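Local coordinates for putative 4-Hydroxy-2-oxoglutarate aldolase / 2-dehydro-3-deoxyphosphogluconate aldolase (Yersinia enterocolitica, PDB 3LM7), which belongs to the KDGP aldolase family of the TIM-barrel clan and is probably an aldolase, built on a parallel sheet whose strands alternate with helices, at residues 54-57 against 58-61; 41-44 against 45-48; 201-204 against 205-209; 171-174 against 175-178. All coordinates share one frame; numbering follows the deposited sequence.

Contact 1. Residues 54-57 against 58-61; sequences VKDM and REYA
Asp56 and Tyr60, one helical turn apart, belong to the better packed part of this contact. The carboxylate oxygen OD2 of Asp56 stands 3.5 Å from CE1 of Tyr60, and the carboxylate and ring planes are almost perpendicular, 89° apart. The same ring has the backbone oxygen of Asp56 at its edge, and it also packs on Lys24 and Ala27 of helix 24-33. The carboxylate itself is held from outside the turn: OD2 by a hydrogen bond with Tyr47 OH, OD1 by a salt bridge to Lys24. Selenomethionine Met57, buried, runs its extended chain toward strand 68-71 and helix 80-90. Packing is equally close where Arg58 lies alongside buried Val54: the valine CG1 sits over the centre of one guanidinium face, 3.4 Å above its plane, and with chi1 at 171° this methyl swings away from the backbone N to the arginine's side.

On the solvent side the contacts are looser. The like charges of Asp56 and Glu59, with OD1 and OE1 4.2 Å apart, are probably eased by Lys24, and are bridged by water 1, which donates to Asp56 OD1 and Glu59 OE2. Lys55 NZ stays 4.3 Å from Glu59 OE2, too far for a salt bridge. Four successive i to i+4 backbone bonds, from Arg58 N to Val54 O through Ala61 N to Met57 O, mark an amphipathic alpha-helix, the crossover helix of a beta-alpha-beta unit in a TIM-barrel-type fold.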
loop_
_atom_site.group_PDB
_atom_site.type_symbol
_atom_site.label_atom_id
_atom_site.label_comp_id
_atom_site.label_asym_id
_atom_site.label_seq_id
_atom_site.Cartn_x
_atom_site.Cartn_y
_atom_site.Cartn_z
ATOM N N VAL A 54 22.299 -20.749 -10.147
ATOM C CA VAL A 54 21.088 -21.294 -9.553
ATOM C C VAL A 54 21.455 -22.114 -8.314
ATOM O O VAL A 54 20.940 -21.881 -7.228
ATOM C CB VAL A 54 20.313 -22.157 -10.578
ATOM C CG1 VAL A 54 19.155 -22.921 -9.861
ATOM C CG2 VAL A 54 19.777 -21.240 -11.718
ATOM N N LYS A 55 22.370 -23.073 -8.486
ATOM C CA LYS A 55 22.803 -23.944 -7.384
ATOM C C LYS A 55 23.233 -23.083 -6.186
ATOM O O LYS A 55 22.747 -23.256 -5.074
ATOM C CB LYS A 55 23.992 -24.786 -7.905
ATOM C CG LYS A 55 24.071 -26.185 -7.335
ATOM C CD LYS A 55 25.232 -26.975 -7.985
ATOM C CE LYS A 55 25.401 -28.332 -7.296
ATOM N NZ LYS A 55 24.890 -28.246 -5.872
ATOM N N ASP A 56 24.113 -22.105 -6.416
ATOM C CA ASP A 56 24.676 -21.385 -5.306
ATOM C C ASP A 56 23.634 -20.520 -4.632
ATOM O O ASP A 56 23.596 -20.425 -3.408
ATOM C CB ASP A 56 25.882 -20.544 -5.718
ATOM C CG ASP A 56 26.835 -20.275 -4.518
ATOM O OD1 ASP A 56 27.195 -21.270 -3.877
ATOM O OD2 ASP A 56 27.232 -19.112 -4.252
HETATM N N MSE A 57 22.806 -19.850 -5.441
HETATM C CA MSE A 57 21.755 -18.993 -4.891
HETATM C C MSE A 57 20.657 -19.780 -4.147
HETATM O O MSE A 57 20.108 -19.303 -3.175
HETATM C CB MSE A 57 21.145 -18.106 -6.028
HETATM C CG MSE A 57 22.211 -17.166 -6.577
HETATM SE SE MSE A 57 21.310 -15.822 -7.658
HETATM C CE MSE A 57 22.868 -14.989 -8.489
ATOM N N ARG A 58 20.374 -21.011 -4.578
ATOM C CA ARG A 58 19.514 -21.885 -3.781
ATOM C C ARG A 58 20.129 -22.171 -2.405
ATOM O O ARG A 58 19.431 -22.199 -1.391
ATOM C CB ARG A 58 19.247 -23.194 -4.537
ATOM C CG ARG A 58 18.067 -23.022 -5.444
ATOM C CD ARG A 58 17.964 -24.230 -6.359
ATOM N NE ARG A 58 16.881 -24.127 -7.323
ATOM C CZ ARG A 58 16.803 -24.931 -8.393
ATOM N NH1 ARG A 58 17.734 -25.886 -8.589
ATOM N NH2 ARG A 58 15.775 -24.842 -9.227
ATOM N N GLU A 59 21.446 -22.333 -2.344
ATOM C CA GLU A 59 22.063 -22.511 -1.031
ATOM C C GLU A 59 21.892 -21.248 -0.135
ATOM O O GLU A 59 21.583 -21.366 1.053
ATOM C CB GLU A 59 23.557 -22.888 -1.192
ATOM C CG GLU A 59 23.807 -24.180 -1.924
ATOM C CD GLU A 59 25.322 -24.526 -2.042
ATOM O OE1 GLU A 59 26.091 -24.190 -1.129
ATOM O OE2 GLU A 59 25.697 -25.135 -3.052
ATOM N N TYR A 60 22.116 -20.037 -0.677
ATOM C CA TYR A 60 21.857 -18.815 0.084
ATOM C C TYR A 60 20.409 -18.741 0.518
ATOM O O TYR A 60 20.121 -18.352 1.657
ATOM C CB TYR A 60 22.134 -17.557 -0.805
ATOM C CG TYR A 60 23.550 -17.080 -0.844
ATOM C CD1 TYR A 60 24.415 -17.491 -1.854
ATOM C CD2 TYR A 60 24.041 -16.224 0.124
ATOM C CE1 TYR A 60 25.733 -17.063 -1.893
ATOM C CE2 TYR A 60 25.410 -15.747 0.056
ATOM C CZ TYR A 60 26.188 -16.157 -0.973
ATOM O OH TYR A 60 27.473 -15.740 -1.087
ATOM N N ALA A 61 19.485 -19.045 -0.391
ATOM C CA ALA A 61 18.061 -18.898 -0.082
ATOM C C ALA A 61 17.644 -19.737 1.103
ATOM O O ALA A 61 16.829 -19.327 1.899
ATOM C CB ALA A 61 17.208 -19.290 -1.338
HETATM O O HOH W 1 27.255 -23.792 -4.940
#

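Contact 2. Residues 41-44 against 45-48; sequences GVLS and KNYP
Tyr47 turns the edge of its ring back toward the strand it follows. CG1 of Val42 lies at that edge, in the ring plane, 3.4 Å from Tyr47 OH and 4.0 Å from CE2, so that valine and tyrosine meet at an oblique angle with no stacking. The Leu43 carbonyl oxygen also approaches the edge, 3.3 Å from Tyr47 CE2. A chi1 of -60° on Tyr47 sets the ring beside its own backbone N and aims it at Val42; the hydroxyl then hydrogen-bonds with Asp56 OD2 on helix 50-63.

The chain here leaves the C-terminal end of strand 38-43, where a 3-10 turn begins the loop leading to the helix of a beta-alpha-beta unit. Asn46 N bonds to Leu43 O at 3.2 Å and Tyr47 N to Ser44 O at 3.1 Å.

Leu43 and Asn46 cross at a slant, with Asn46 ND2 3.9 Å from Leu43 CB. Water 2 joins the pair by accepting from both Leu43 N and Asn46 ND2. Ser44 OG is hydrogen-bonded with Gly71 O and Gln79 OE1, while the bent chain of Lys45 ends in a salt bridge with Asp76.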
loop_
_atom_site.group_PDB
_atom_site.type_symbol
_atom_site.label_atom_id
_atom_site.label_comp_id
_atom_site.label_asym_id
_atom_site.label_seq_id
_atom_site.Cartn_x
_atom_site.Cartn_y
_atom_site.Cartn_z
ATOM N N GLY A 41 21.462 -9.428 -1.486
ATOM C CA GLY A 41 21.840 -9.468 -2.921
ATOM C C GLY A 41 22.950 -10.443 -3.220
ATOM O O GLY A 41 23.978 -10.451 -2.532
ATOM N N VAL A 42 22.751 -11.292 -4.222
ATOM C CA VAL A 42 23.810 -12.168 -4.729
ATOM C C VAL A 42 23.860 -11.927 -6.236
ATOM O O VAL A 42 22.830 -11.859 -6.884
ATOM C CB VAL A 42 23.481 -13.646 -4.450
ATOM C CG1 VAL A 42 24.641 -14.609 -4.980
ATOM C CG2 VAL A 42 23.275 -13.806 -2.880
ATOM N N LEU A 43 25.068 -11.807 -6.805
ATOM C CA LEU A 43 25.142 -11.270 -8.192
ATOM C C LEU A 43 25.347 -12.311 -9.218
ATOM O O LEU A 43 26.192 -13.168 -9.032
ATOM C CB LEU A 43 26.230 -10.199 -8.291
ATOM C CG LEU A 43 26.318 -9.152 -7.184
ATOM C CD1 LEU A 43 27.545 -8.255 -7.524
ATOM C CD2 LEU A 43 25.031 -8.341 -7.097
ATOM N N SER A 44 24.572 -12.263 -10.305
ATOM C CA SER A 44 24.734 -13.219 -11.420
ATOM C C SER A 44 26.153 -13.213 -12.011
ATOM O O SER A 44 26.651 -14.249 -12.447
ATOM C CB SER A 44 23.704 -12.951 -12.552
ATOM O OG SER A 44 23.882 -11.622 -12.944
ATOM N N LYS A 45 26.794 -12.034 -12.006
ATOM C CA LYS A 45 28.101 -11.819 -12.634
ATOM C C LYS A 45 29.193 -12.624 -11.932
ATOM O O LYS A 45 30.260 -12.879 -12.489
ATOM C CB LYS A 45 28.411 -10.328 -12.544
ATOM C CG LYS A 45 29.215 -9.813 -13.662
ATOM C CD LYS A 45 29.805 -8.476 -13.260
ATOM C CE LYS A 45 28.761 -7.364 -13.238
ATOM N NZ LYS A 45 29.404 -6.174 -13.866
ATOM N N ASN A 46 28.921 -13.057 -10.714
ATOM C CA ASN A 46 29.870 -13.834 -9.929
ATOM C C ASN A 46 29.918 -15.318 -10.296
ATOM O O ASN A 46 30.588 -16.096 -9.614
ATOM C CB ASN A 46 29.598 -13.607 -8.421
ATOM C CG ASN A 46 30.137 -12.281 -7.981
ATOM O OD1 ASN A 46 31.058 -11.770 -8.633
ATOM N ND2 ASN A 46 29.597 -11.700 -6.906
ATOM N N TYR A 47 29.202 -15.726 -11.344
ATOM C CA TYR A 47 29.075 -17.166 -11.701
ATOM C C TYR A 47 29.306 -17.346 -13.175
ATOM O O TYR A 47 28.999 -16.432 -13.954
ATOM C CB TYR A 47 27.669 -17.734 -11.357
ATOM C CG TYR A 47 27.388 -17.619 -9.893
ATOM C CD1 TYR A 47 27.812 -18.618 -8.991
ATOM C CD2 TYR A 47 26.749 -16.482 -9.384
ATOM C CE1 TYR A 47 27.595 -18.463 -7.612
ATOM C CE2 TYR A 47 26.531 -16.323 -8.025
ATOM C CZ TYR A 47 26.956 -17.312 -7.129
ATOM O OH TYR A 47 26.714 -17.122 -5.762
ATOM N N PRO A 48 29.874 -18.513 -13.569
ATOM C CA PRO A 48 30.227 -18.710 -14.981
ATOM C C PRO A 48 29.052 -19.087 -15.852
ATOM O O PRO A 48 29.102 -18.874 -17.052
ATOM C CB PRO A 48 31.243 -19.871 -14.931
ATOM C CG PRO A 48 30.947 -20.578 -13.683
ATOM C CD PRO A 48 30.607 -19.455 -12.704
HETATM O O HOH W 2 27.351 -12.328 -5.232
#

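Contact 3. Residues 201-204 against 205-209; sequences FEQI and VQIAL
Glu202 O receives the shortest polar bond made directly between protein atoms of this turn, 2.8 Å from Gln206 N, and Gln206 CB rests 3.2 Å from the same oxygen. The two side chains above this bond are joined by water 3, which donates to Glu202 OE2 at 2.6 Å and to Gln206 OE1 at 2.8 Å. The other ends are taken separately: Glu202 OE1 forms a salt bridge with Lys246, and Gln206 NE2 bonds to Asp210 OD1 a turn further on. A bend at chi2 of Gln206, 67°, curls the amide back, putting OE1 within the water's range.

The apolar counterpart is Phe201 and Val205, which point the same way. Val205 CG2 comes over one face of the ring as a CH-pi contact, 3.8 Å from the Phe201 ring centroid and displaced toward the rim. Beneath them, Val205 N meets Phe201 O at 3.0 Å in a nearly linear bond, with an N-H...O angle of 177°. Ile207 N bonds in turn to Gln203 O, which also has Ile207 CG1 against it at 3.4 Å.

Helix 201-211 thus has two packed flanks. Phe201 meets Leu240 and Ile243 of helix 234-247, whereas Ile207 and Ala208 face Tyr176 of helix 173-185, whose OH is hydrogen-bonded with Ile204 O.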
loop_
_atom_site.group_PDB
_atom_site.type_symbol
_atom_site.label_atom_id
_atom_site.label_comp_id
_atom_site.label_asym_id
_atom_site.label_seq_id
_atom_site.Cartn_x
_atom_site.Cartn_y
_atom_site.Cartn_z
ATOM N N PHE A 201 20.470 7.957 4.839
ATOM C CA PHE A 201 19.468 6.915 4.693
ATOM C C PHE A 201 18.156 7.395 5.222
ATOM O O PHE A 201 17.153 7.266 4.543
ATOM C CB PHE A 201 19.899 5.665 5.462
ATOM C CG PHE A 201 18.857 4.555 5.475
ATOM C CD1 PHE A 201 18.756 3.693 4.390
ATOM C CD2 PHE A 201 18.012 4.379 6.587
ATOM C CE1 PHE A 201 17.779 2.615 4.409
ATOM C CE2 PHE A 201 17.054 3.337 6.637
ATOM C CZ PHE A 201 16.943 2.443 5.549
ATOM N N GLU A 202 18.115 7.917 6.466
ATOM C CA GLU A 202 16.816 8.347 6.988
ATOM C C GLU A 202 16.118 9.373 6.068
ATOM O O GLU A 202 14.942 9.204 5.745
ATOM C CB GLU A 202 16.958 8.968 8.401
ATOM C CG GLU A 202 15.627 9.493 8.919
ATOM C CD GLU A 202 15.730 9.877 10.394
ATOM O OE1 GLU A 202 16.740 9.562 11.050
ATOM O OE2 GLU A 202 14.787 10.464 10.866
ATOM N N GLN A 203 16.854 10.383 5.611
ATOM C CA GLN A 203 16.209 11.408 4.831
ATOM C C GLN A 203 15.708 10.816 3.484
ATOM O O GLN A 203 14.599 11.076 3.077
ATOM C CB GLN A 203 17.188 12.556 4.586
ATOM C CG GLN A 203 16.533 13.678 3.744
ATOM C CD GLN A 203 17.535 14.804 3.433
ATOM O OE1 GLN A 203 18.653 14.792 3.941
ATOM N NE2 GLN A 203 17.165 15.715 2.537
ATOM N N ILE A 204 16.487 9.944 2.877
ATOM C CA ILE A 204 16.110 9.380 1.603
ATOM C C ILE A 204 14.848 8.507 1.695
ATOM O O ILE A 204 13.914 8.618 0.867
ATOM C CB ILE A 204 17.344 8.595 0.953
ATOM C CG1 ILE A 204 18.334 9.618 0.349
ATOM C CG2 ILE A 204 16.818 7.615 -0.123
ATOM C CD1 ILE A 204 19.788 9.071 -0.003
ATOM N N VAL A 205 14.801 7.665 2.723
ATOM C CA VAL A 205 13.593 6.897 2.979
ATOM C C VAL A 205 12.414 7.771 3.427
ATOM O O VAL A 205 11.291 7.550 2.961
ATOM C CB VAL A 205 13.849 5.737 3.995
ATOM C CG1 VAL A 205 12.508 4.944 4.257
ATOM C CG2 VAL A 205 14.987 4.789 3.446
ATOM N N GLN A 206 12.659 8.792 4.243
ATOM C CA GLN A 206 11.562 9.590 4.727
ATOM C C GLN A 206 10.894 10.284 3.523
ATOM O O GLN A 206 9.689 10.491 3.509
ATOM C CB GLN A 206 12.098 10.680 5.660
ATOM C CG GLN A 206 11.008 11.444 6.434
ATOM C CD GLN A 206 10.269 10.580 7.445
ATOM O OE1 GLN A 206 10.871 10.093 8.411
ATOM N NE2 GLN A 206 8.970 10.394 7.232
ATOM N N ILE A 207 11.696 10.740 2.555
ATOM C CA ILE A 207 11.083 11.385 1.379
ATOM C C ILE A 207 10.062 10.482 0.716
ATOM O O ILE A 207 8.964 10.917 0.345
ATOM C CB ILE A 207 12.204 11.755 0.371
ATOM C CG1 ILE A 207 12.871 13.032 0.849
ATOM C CG2 ILE A 207 11.645 11.913 -1.088
ATOM C CD1 ILE A 207 14.215 13.278 0.104
ATOM N N ALA A 208 10.412 9.202 0.565
ATOM C CA ALA A 208 9.479 8.228 -0.060
ATOM C C ALA A 208 8.251 8.011 0.834
ATOM O O ALA A 208 7.108 7.922 0.312
ATOM C CB ALA A 208 10.185 6.812 -0.338
ATOM N N LEU A 209 8.463 7.886 2.154
ATOM C CA LEU A 209 7.323 7.695 3.044
ATOM C C LEU A 209 6.412 8.924 3.057
ATOM O O LEU A 209 5.194 8.770 3.042
ATOM C CB LEU A 209 7.792 7.407 4.487
ATOM C CG LEU A 209 8.650 6.157 4.676
ATOM C CD1 LEU A 209 9.163 6.057 6.181
ATOM C CD2 LEU A 209 7.829 4.859 4.301
HETATM O O HOH W 3 13.048 11.620 9.236
#

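Contact 4. Residues 171-174 against 175-178; sequences DSID and EYRF
Asp174 and Arg177 form a salt bridge three residues apart, their side chains lying alongside each other and pointing the same way. Asp174 OD1 receives Arg177 NH1 at 3.0 Å and, by a weak bond, NH2 at 3.3 Å, so one carboxylate oxygen takes both terminal nitrogens. OD1 lies at the guanidinium edge, near its plane, yet the carboxylate is turned 58° from that plane and is met on its anti side. The bend of the arginine chain at chi3, -39°, brings the group back over the turn, where Ile173 O lies over one of its faces.

Waters reinforce the pair. Water 5 donates to Asp174 OD1 at 2.6 Å and accepts from Arg177 NH2, while water 4 donates to Asp174 O and accepts weakly from Arg177 NH1.

Backbone bonds begin the helix of the beta-alpha-beta unit between strands 161-164 and 189-192, with Ser172 at the N-cap position. Tyr176 N meets Ser172 O and Arg177 N meets Ile173 O, both at 2.8 Å; Phe178 N to Asp174 O is longer. Loop backbone is gripped too, by the carboxylate of Glu175, OE1 bonding to Thr123 N and OE2 weakly to Gly124 N.

Among apolar contacts, Ile173 CD1 approaches Tyr176 CD2 obliquely at 4.2 Å, on the flank facing helix 201-211.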
loop_
_atom_site.group_PDB
_atom_site.type_symbol
_atom_site.label_atom_id
_atom_site.label_comp_id
_atom_site.label_asym_id
_atom_site.label_seq_id
_atom_site.Cartn_x
_atom_site.Cartn_y
_atom_site.Cartn_z
ATOM N N ASP A 171 22.185 14.060 -4.261
ATOM C CA ASP A 171 22.467 14.940 -5.387
ATOM C C ASP A 171 21.299 15.072 -6.379
ATOM O O ASP A 171 21.262 16.024 -7.143
ATOM C CB ASP A 171 23.661 14.406 -6.162
ATOM C CG ASP A 171 25.005 14.741 -5.498
ATOM O OD1 ASP A 171 25.035 15.454 -4.473
ATOM O OD2 ASP A 171 26.024 14.304 -6.056
ATOM N N SER A 172 20.381 14.105 -6.396
ATOM C CA SER A 172 19.287 14.153 -7.361
ATOM C C SER A 172 17.969 14.231 -6.590
ATOM O O SER A 172 16.918 13.667 -6.986
ATOM C CB SER A 172 19.397 12.941 -8.305
ATOM O OG SER A 172 19.286 11.742 -7.543
ATOM N N ILE A 173 17.997 14.983 -5.489
ATOM C CA ILE A 173 16.871 14.979 -4.545
ATOM C C ILE A 173 15.552 15.472 -5.132
ATOM O O ILE A 173 14.487 14.874 -4.927
ATOM C CB ILE A 173 17.256 15.754 -3.205
ATOM C CG1 ILE A 173 16.422 15.239 -2.071
ATOM C CG2 ILE A 173 17.385 17.250 -3.390
ATOM C CD1 ILE A 173 16.984 13.795 -1.721
ATOM N N ASP A 174 15.614 16.566 -5.874
ATOM C CA ASP A 174 14.396 17.074 -6.501
ATOM C C ASP A 174 13.823 16.070 -7.504
ATOM O O ASP A 174 12.572 15.907 -7.575
ATOM C CB ASP A 174 14.662 18.402 -7.180
ATOM C CG ASP A 174 14.921 19.493 -6.175
ATOM O OD1 ASP A 174 14.496 19.318 -4.997
ATOM O OD2 ASP A 174 15.526 20.481 -6.582
ATOM N N GLU A 175 14.699 15.426 -8.295
ATOM C CA GLU A 175 14.174 14.367 -9.208
ATOM C C GLU A 175 13.575 13.169 -8.475
ATOM O O GLU A 175 12.538 12.635 -8.872
ATOM C CB GLU A 175 15.231 13.857 -10.181
ATOM C CG GLU A 175 15.649 14.933 -11.242
ATOM C CD GLU A 175 16.827 14.452 -12.063
ATOM O OE1 GLU A 175 16.611 13.568 -12.898
ATOM O OE2 GLU A 175 17.966 14.925 -11.856
ATOM N N TYR A 176 14.263 12.747 -7.415
ATOM C CA TYR A 176 13.851 11.606 -6.601
ATOM C C TYR A 176 12.492 11.906 -5.981
ATOM O O TYR A 176 11.603 11.030 -5.993
ATOM C CB TYR A 176 14.922 11.284 -5.559
ATOM C CG TYR A 176 14.526 10.287 -4.504
ATOM C CD1 TYR A 176 14.184 8.960 -4.851
ATOM C CD2 TYR A 176 14.538 10.648 -3.173
ATOM C CE1 TYR A 176 13.824 8.031 -3.896
ATOM C CE2 TYR A 176 14.186 9.688 -2.134
ATOM C CZ TYR A 176 13.814 8.410 -2.520
ATOM O OH TYR A 176 13.473 7.457 -1.586
ATOM N N ARG A 177 12.314 13.123 -5.483
ATOM C CA ARG A 177 11.113 13.433 -4.764
ATOM C C ARG A 177 9.910 13.327 -5.734
ATOM O O ARG A 177 8.824 12.840 -5.393
ATOM C CB ARG A 177 11.206 14.856 -4.156
ATOM C CG ARG A 177 9.938 15.155 -3.270
ATOM C CD ARG A 177 9.989 16.553 -2.572
ATOM N NE ARG A 177 11.345 16.892 -2.092
ATOM C CZ ARG A 177 12.216 17.691 -2.738
ATOM N NH1 ARG A 177 11.917 18.313 -3.935
ATOM N NH2 ARG A 177 13.403 17.884 -2.182
ATOM N N PHE A 178 10.125 13.848 -6.935
ATOM C CA PHE A 178 9.102 13.797 -7.965
ATOM C C PHE A 178 8.745 12.349 -8.258
ATOM O O PHE A 178 7.562 12.040 -8.403
ATOM C CB PHE A 178 9.592 14.502 -9.247
ATOM C CG PHE A 178 8.491 14.679 -10.279
ATOM C CD1 PHE A 178 7.814 15.871 -10.400
ATOM C CD2 PHE A 178 8.139 13.609 -11.130
ATOM C CE1 PHE A 178 6.765 15.992 -11.383
ATOM C CE2 PHE A 178 7.114 13.755 -12.111
ATOM C CZ PHE A 178 6.442 14.932 -12.237
HETATM O O HOH W 4 10.719 17.695 -6.758
HETATM O O HOH W 5 14.850 20.084 -2.589
#

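From the N terminus, contact 2 comes first, closing the short turn that ends strand 38-43, and contact 1 follows on the next element, helix 50-63. Contact 4 starts helix 173-185, and contact 3 lies on helix 201-211. All four are local and run in series, with none crossing or enclosing another. They fall into two pairs. Contacts 1 and 2 touch, with centres 11 Å apart, tying a strand end to its following helix; contacts 3 and 4 also touch, joining adjacent outer helices. The pairs sit on opposite sides of the chain's centre: contacts 1 and 4 are about 36 Å apart, centre to centre.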